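Local coordinates for peptidoglycan-recognition protein (Apis mellifera, PDB 5XZ3), which probably recognises bacterial peptidoglycan in honeybee innate immunity, using an amidase-like fold, at residues I10-R13 and N14-T17; S115-N118 and K119-N122. All blocks are in the same frame, centred on the assembly; numbering follows the deposited sequence.

Contact 1: I10-R13 and N14-T17; sequences IIKR and NEWT
At the short helical turn 13-16, the carbonyl oxygen of R13 accepts two backbone amides, W16 N at 3.0 Å and T17 N at 3.0 Å. T17 N lies nearly on the carbonyl axis (C=O...N 163°), W16 N about 50° out of the carbonyl plane. A step earlier, E15 N donates to K12 O (2.9 Å), and the E15 side chain reaches back: OE1 accepts K12 N at 2.9 Å, with the donor above the carboxylate plane. With E15 CG beside its own N (chi1 -66°), the extended chain beyond brings OE1 there. Separately, E15 CB touches I11 CG2 at 3.6 Å. I11 pairs its backbone with I82 and E84, joining the turn to edge strand 82-84 of the mixed sheet. R13 O and T17 CG2 lie over one face of the W16 indole, R13 O being 3.5 Å above its plane, while NE1 donates to E84 O and the ring packs on I54 and R58 of helix 47-64. Replacing W16 with an alanine would probably deprive E84 O of this donor and open a gap between the turn and helix 47-64. R13 NH2 forms a salt bridge with D69 OD1, and NH1 donates to V19 O.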
ATOM      1  N   ILE A  10     -11.823   3.893  -2.333  1.00 41.13           N
ATOM      2  CA  ILE A  10     -10.594   3.603  -3.079  1.00 36.52           C
ATOM      3  C   ILE A  10     -10.680   4.219  -4.485  1.00 34.94           C
ATOM      4  O   ILE A  10     -11.621   3.971  -5.234  1.00 34.48           O
ATOM      5  CB  ILE A  10     -10.301   2.084  -3.191  1.00 35.35           C
ATOM      6  CG1 ILE A  10     -10.051   1.449  -1.815  1.00 34.88           C
ATOM      7  CG2 ILE A  10      -9.084   1.833  -4.080  1.00 35.20           C
ATOM      8  CD1 ILE A  10     -10.157  -0.066  -1.795  1.00 33.91           C
ATOM      9  N   ILE A  11      -9.684   5.019  -4.825  1.00 33.86           N
ATOM     10  CA  ILE A  11      -9.567   5.591  -6.165  1.00 34.36           C
ATOM     11  C   ILE A  11      -9.026   4.482  -7.073  1.00 33.76           C
ATOM     12  O   ILE A  11      -7.887   4.058  -6.914  1.00 31.62           O
ATOM     13  CB  ILE A  11      -8.634   6.828  -6.177  1.00 34.53           C
ATOM     14  CG1 ILE A  11      -9.061   7.917  -5.161  1.00 35.64           C
ATOM     15  CG2 ILE A  11      -8.458   7.375  -7.588  1.00 34.98           C
ATOM     16  CD1 ILE A  11     -10.478   8.426  -5.291  1.00 38.18           C
ATOM     17  N   LYS A  12      -9.851   4.012  -8.012  1.00 34.51           N
ATOM     18  CA  LYS A  12      -9.467   2.880  -8.871  1.00 35.50           C
ATOM     19  C   LYS A  12      -8.388   3.262  -9.878  1.00 34.37           C
ATOM     20  O   LYS A  12      -8.227   4.431 -10.214  1.00 34.81           O
ATOM     21  CB  LYS A  12     -10.689   2.280  -9.583  1.00 37.95           C
ATOM     22  CG  LYS A  12     -11.692   1.629  -8.639  1.00 41.45           C
ATOM     23  CD  LYS A  12     -12.999   1.301  -9.349  1.00 44.77           C
ATOM     24  CE  LYS A  12     -12.965  -0.086  -9.980  1.00 46.44           C
ATOM     25  NZ  LYS A  12     -13.279  -1.189  -9.018  1.00 49.07           N
ATOM     26  N   ARG A  13      -7.654   2.258 -10.342  1.00 34.80           N
ATOM     27  CA  ARG A  13      -6.554   2.432 -11.284  1.00 35.73           C
ATOM     28  C   ARG A  13      -6.907   3.346 -12.483  1.00 37.35           C
ATOM     29  O   ARG A  13      -6.166   4.285 -12.775  1.00 36.28           O
ATOM     30  CB  ARG A  13      -6.062   1.067 -11.770  1.00 35.60           C
ATOM     31  CG  ARG A  13      -4.724   1.139 -12.485  1.00 36.51           C
ATOM     32  CD  ARG A  13      -4.630   0.122 -13.615  1.00 37.34           C
ATOM     33  NE  ARG A  13      -3.314   0.178 -14.277  1.00 36.47           N
ATOM     34  CZ  ARG A  13      -2.192  -0.329 -13.773  1.00 35.75           C
ATOM     35  NH1 ARG A  13      -1.057  -0.221 -14.465  1.00 35.27           N
ATOM     36  NH2 ARG A  13      -2.193  -0.936 -12.577  1.00 35.02           N
ATOM     37  N   ASN A  14      -8.049   3.098 -13.135  1.00 39.63           N
ATOM     38  CA  ASN A  14      -8.466   3.898 -14.311  1.00 41.86           C
ATOM     39  C   ASN A  14      -8.783   5.373 -14.002  1.00 43.12           C
ATOM     40  O   ASN A  14      -8.945   6.179 -14.923  1.00 43.86           O
ATOM     41  CB  ASN A  14      -9.648   3.241 -15.041  1.00 45.09           C
ATOM     42  CG  ASN A  14     -10.989   3.545 -14.389  1.00 48.00           C
ATOM     43  OD1 ASN A  14     -11.169   3.371 -13.182  1.00 48.79           O
ATOM     44  ND2 ASN A  14     -11.942   4.009 -15.194  1.00 51.84           N
ATOM     45  N   GLU A  15      -8.887   5.719 -12.717  1.00 41.48           N
ATOM     46  CA  GLU A  15      -9.075   7.107 -12.325  1.00 41.87           C
ATOM     47  C   GLU A  15      -7.766   7.886 -12.315  1.00 40.67           C
ATOM     48  O   GLU A  15      -7.785   9.119 -12.341  1.00 40.81           O
ATOM     49  CB  GLU A  15      -9.754   7.221 -10.964  1.00 42.89           C
ATOM     50  CG  GLU A  15     -11.180   6.711 -10.920  1.00 44.46           C
ATOM     51  CD  GLU A  15     -11.775   6.823  -9.529  1.00 45.99           C
ATOM     52  OE1 GLU A  15     -11.983   5.767  -8.885  1.00 45.65           O
ATOM     53  OE2 GLU A  15     -12.021   7.968  -9.080  1.00 47.89           O
ATOM     54  N   TRP A  16      -6.634   7.180 -12.274  1.00 38.05           N
ATOM     55  CA  TRP A  16      -5.337   7.854 -12.275  1.00 36.87           C
ATOM     56  C   TRP A  16      -4.423   7.542 -13.469  1.00 36.83           C
ATOM     57  O   TRP A  16      -3.418   8.220 -13.646  1.00 36.28           O
ATOM     58  CB  TRP A  16      -4.617   7.739 -10.913  1.00 35.86           C
ATOM     59  CG  TRP A  16      -4.217   6.350 -10.497  1.00 34.28           C
ATOM     60  CD1 TRP A  16      -4.906   5.514  -9.658  1.00 33.43           C
ATOM     61  CD2 TRP A  16      -3.034   5.638 -10.889  1.00 33.96           C
ATOM     62  NE1 TRP A  16      -4.229   4.321  -9.515  1.00 32.43           N
ATOM     63  CE2 TRP A  16      -3.078   4.369 -10.251  1.00 32.33           C
ATOM     64  CE3 TRP A  16      -1.944   5.944 -11.721  1.00 33.84           C
ATOM     65  CZ2 TRP A  16      -2.078   3.410 -10.418  1.00 31.98           C
ATOM     66  CZ3 TRP A  16      -0.948   4.989 -11.889  1.00 33.71           C
ATOM     67  CH2 TRP A  16      -1.020   3.735 -11.234  1.00 33.45           C
ATOM     68  N   THR A  17      -4.760   6.526 -14.268  1.00 36.92           N
ATOM     69  CA  THR A  17      -3.960   6.164 -15.462  1.00 37.49           C
ATOM     70  C   THR A  17      -4.818   5.500 -16.550  1.00 38.69           C
ATOM     71  O   THR A  17      -5.907   5.000 -16.256  1.00 38.82           O
ATOM     72  CB  THR A  17      -2.746   5.260 -15.108  1.00 36.02           C
ATOM     73  OG1 THR A  17      -1.894   5.088 -16.254  1.00 35.63           O
ATOM     74  CG2 THR A  17      -3.188   3.874 -14.586  1.00 34.96           C
TER

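Contact 2: S115-N118 and K119-N122; sequences SASN and KMLN
N118 O accepts N122 N at 2.9 Å with an N-H...O angle of 161°, a regular i to i+4 bond in the first turn of helix 118-133. The N122 amide group folds back over the same oxygen, its CG only 3.2 Å from N118 O; its ND2 nevertheless makes no hydrogen bond there, because the angle is poor. One residue earlier, S117 O receives L121 N at 3.1 Å, an almost straight bond (173°). S117 itself is the N-cap. Its OG stands between the backbone N and the carbonyl carbon (chi1 72°), and from there it turns toward the helix and accepts M120 N at 3.3 Å. Two methylenes of the turn it begins touch that hydroxyl oxygen: K119 CG and M120 CG each come to 3.3 Å from S117 OG, from directions about a right angle apart. M120 also faces the apolar side. A116 CB meets M120 CB at 4.2 Å, and both residues rest on F107 of strand 102-107 and F111, while L121 packs on L159 and W166. The helix start thus combines a polar cap with an apolar flank: S117 OG gives the M120 amide an acceptor at the first turn, and its partial negative charge would be expected to suit the positive end of the helix dipole.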
ATOM      1  N   SER A 115       6.274  11.922  11.150  1.00 31.09           N
ATOM      2  CA  SER A 115       5.066  11.095  11.241  1.00 30.79           C
ATOM      3  C   SER A 115       4.196  11.307  10.026  1.00 29.69           C
ATOM      4  O   SER A 115       4.253  12.365   9.382  1.00 28.86           O
ATOM      5  CB  SER A 115       4.265  11.495  12.478  1.00 32.17           C
ATOM      6  OG  SER A 115       4.925  11.101  13.654  1.00 35.88           O
ATOM      7  N   ALA A 116       3.403  10.290   9.699  1.00 27.80           N
ATOM      8  CA  ALA A 116       2.322  10.436   8.729  1.00 28.48           C
ATOM      9  C   ALA A 116       1.190  11.106   9.475  1.00 29.02           C
ATOM     10  O   ALA A 116       1.071  10.926  10.686  1.00 28.62           O
ATOM     11  CB  ALA A 116       1.867   9.075   8.202  1.00 27.17           C
ATOM     12  N   SER A 117       0.380  11.885   8.752  1.00 30.15           N
ATOM     13  CA  SER A 117      -0.795  12.533   9.326  1.00 32.22           C
ATOM     14  C   SER A 117      -1.819  11.503   9.785  1.00 32.78           C
ATOM     15  O   SER A 117      -1.820  10.359   9.306  1.00 31.07           O
ATOM     16  CB  SER A 117      -1.442  13.464   8.299  1.00 33.04           C
ATOM     17  OG  SER A 117      -2.088  12.697   7.293  1.00 31.68           O
ATOM     18  N   ASN A 118      -2.684  11.921  10.714  1.00 33.90           N
ATOM     19  CA  ASN A 118      -3.828  11.130  11.161  1.00 35.05           C
ATOM     20  C   ASN A 118      -4.689  10.594  10.022  1.00 34.44           C
ATOM     21  O   ASN A 118      -5.046   9.417  10.031  1.00 33.18           O
ATOM     22  CB  ASN A 118      -4.690  11.937  12.124  1.00 37.54           C
ATOM     23  CG  ASN A 118      -4.094  12.006  13.505  1.00 39.62           C
ATOM     24  OD1 ASN A 118      -3.320  11.142  13.897  1.00 40.59           O
ATOM     25  ND2 ASN A 118      -4.454  13.040  14.255  1.00 41.89           N
ATOM     26  N   LYS A 119      -4.996  11.446   9.046  1.00 34.15           N
ATOM     27  CA  LYS A 119      -5.806  11.027   7.903  1.00 34.37           C
ATOM     28  C   LYS A 119      -5.159   9.932   7.045  1.00 32.15           C
ATOM     29  O   LYS A 119      -5.864   9.043   6.566  1.00 31.24           O
ATOM     30  CB  LYS A 119      -6.293  12.216   7.069  1.00 36.69           C
ATOM     31  CG  LYS A 119      -5.231  13.041   6.363  1.00 39.14           C
ATOM     32  CD  LYS A 119      -5.869  14.060   5.411  1.00 42.48           C
ATOM     33  CE  LYS A 119      -6.511  15.212   6.162  1.00 44.17           C
ATOM     34  NZ  LYS A 119      -7.562  15.874   5.347  1.00 47.46           N
ATOM     35  N   MET A 120      -3.831   9.973   6.894  1.00 30.57           N
ATOM     36  CA  MET A 120      -3.092   8.901   6.199  1.00 30.47           C
ATOM     37  C   MET A 120      -3.142   7.564   6.958  1.00 29.74           C
ATOM     38  O   MET A 120      -3.494   6.537   6.364  1.00 28.21           O
ATOM     39  CB  MET A 120      -1.635   9.282   5.925  1.00 30.54           C
ATOM     40  CG  MET A 120      -1.441  10.415   4.932  1.00 31.87           C
ATOM     41  SD  MET A 120       0.315  10.748   4.666  1.00 33.29           S
ATOM     42  CE  MET A 120       0.693   9.527   3.408  1.00 31.07           C
ATOM     43  N   LEU A 121      -2.787   7.575   8.249  1.00 29.85           N
ATOM     44  CA  LEU A 121      -2.859   6.364   9.077  1.00 30.54           C
ATOM     45  C   LEU A 121      -4.259   5.770   9.130  1.00 31.04           C
ATOM     46  O   LEU A 121      -4.429   4.550   9.004  1.00 30.40           O
ATOM     47  CB  LEU A 121      -2.424   6.645  10.513  1.00 31.23           C
ATOM     48  CG  LEU A 121      -0.961   6.548  10.902  1.00 32.41           C
ATOM     49  CD1 LEU A 121      -0.922   7.038  12.340  1.00 33.17           C
ATOM     50  CD2 LEU A 121      -0.436   5.117  10.766  1.00 30.70           C
ATOM     51  N   ASN A 122      -5.255   6.634   9.304  1.00 31.80           N
ATOM     52  CA  ASN A 122      -6.654   6.180   9.382  1.00 32.90           C
ATOM     53  C   ASN A 122      -7.122   5.546   8.074  1.00 31.86           C
ATOM     54  O   ASN A 122      -7.802   4.525   8.112  1.00 31.86           O
ATOM     55  CB  ASN A 122      -7.589   7.317   9.812  1.00 35.49           C
ATOM     56  CG  ASN A 122      -7.416   7.696  11.283  1.00 37.93           C
ATOM     57  OD1 ASN A 122      -6.839   6.956  12.077  1.00 38.99           O
ATOM     58  ND2 ASN A 122      -7.915   8.860  11.640  1.00 38.74           N
TER

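Contact 1 and contact 2 are both helix beginnings, and they lie apart: their centres are 21 Å from each other and their nearest atoms about 11 Å, so neither touches the other. They occur in series along the chain, each tied to a different part of the same mixed sheet. Residues 10-17 run beside 82-84, an outermost strand, and lean on helix 47-64; residues 115-122 pack against the inner strand 102-107 and helix 157-163. The means also differ, since 10-17 uses a glutamate reaching back to a backbone amide, and 115-122 a serine reaching forward. Neither set of contacts includes a metal or ligand, so the geometry gives no evidence of a direct role in peptidoglycan binding.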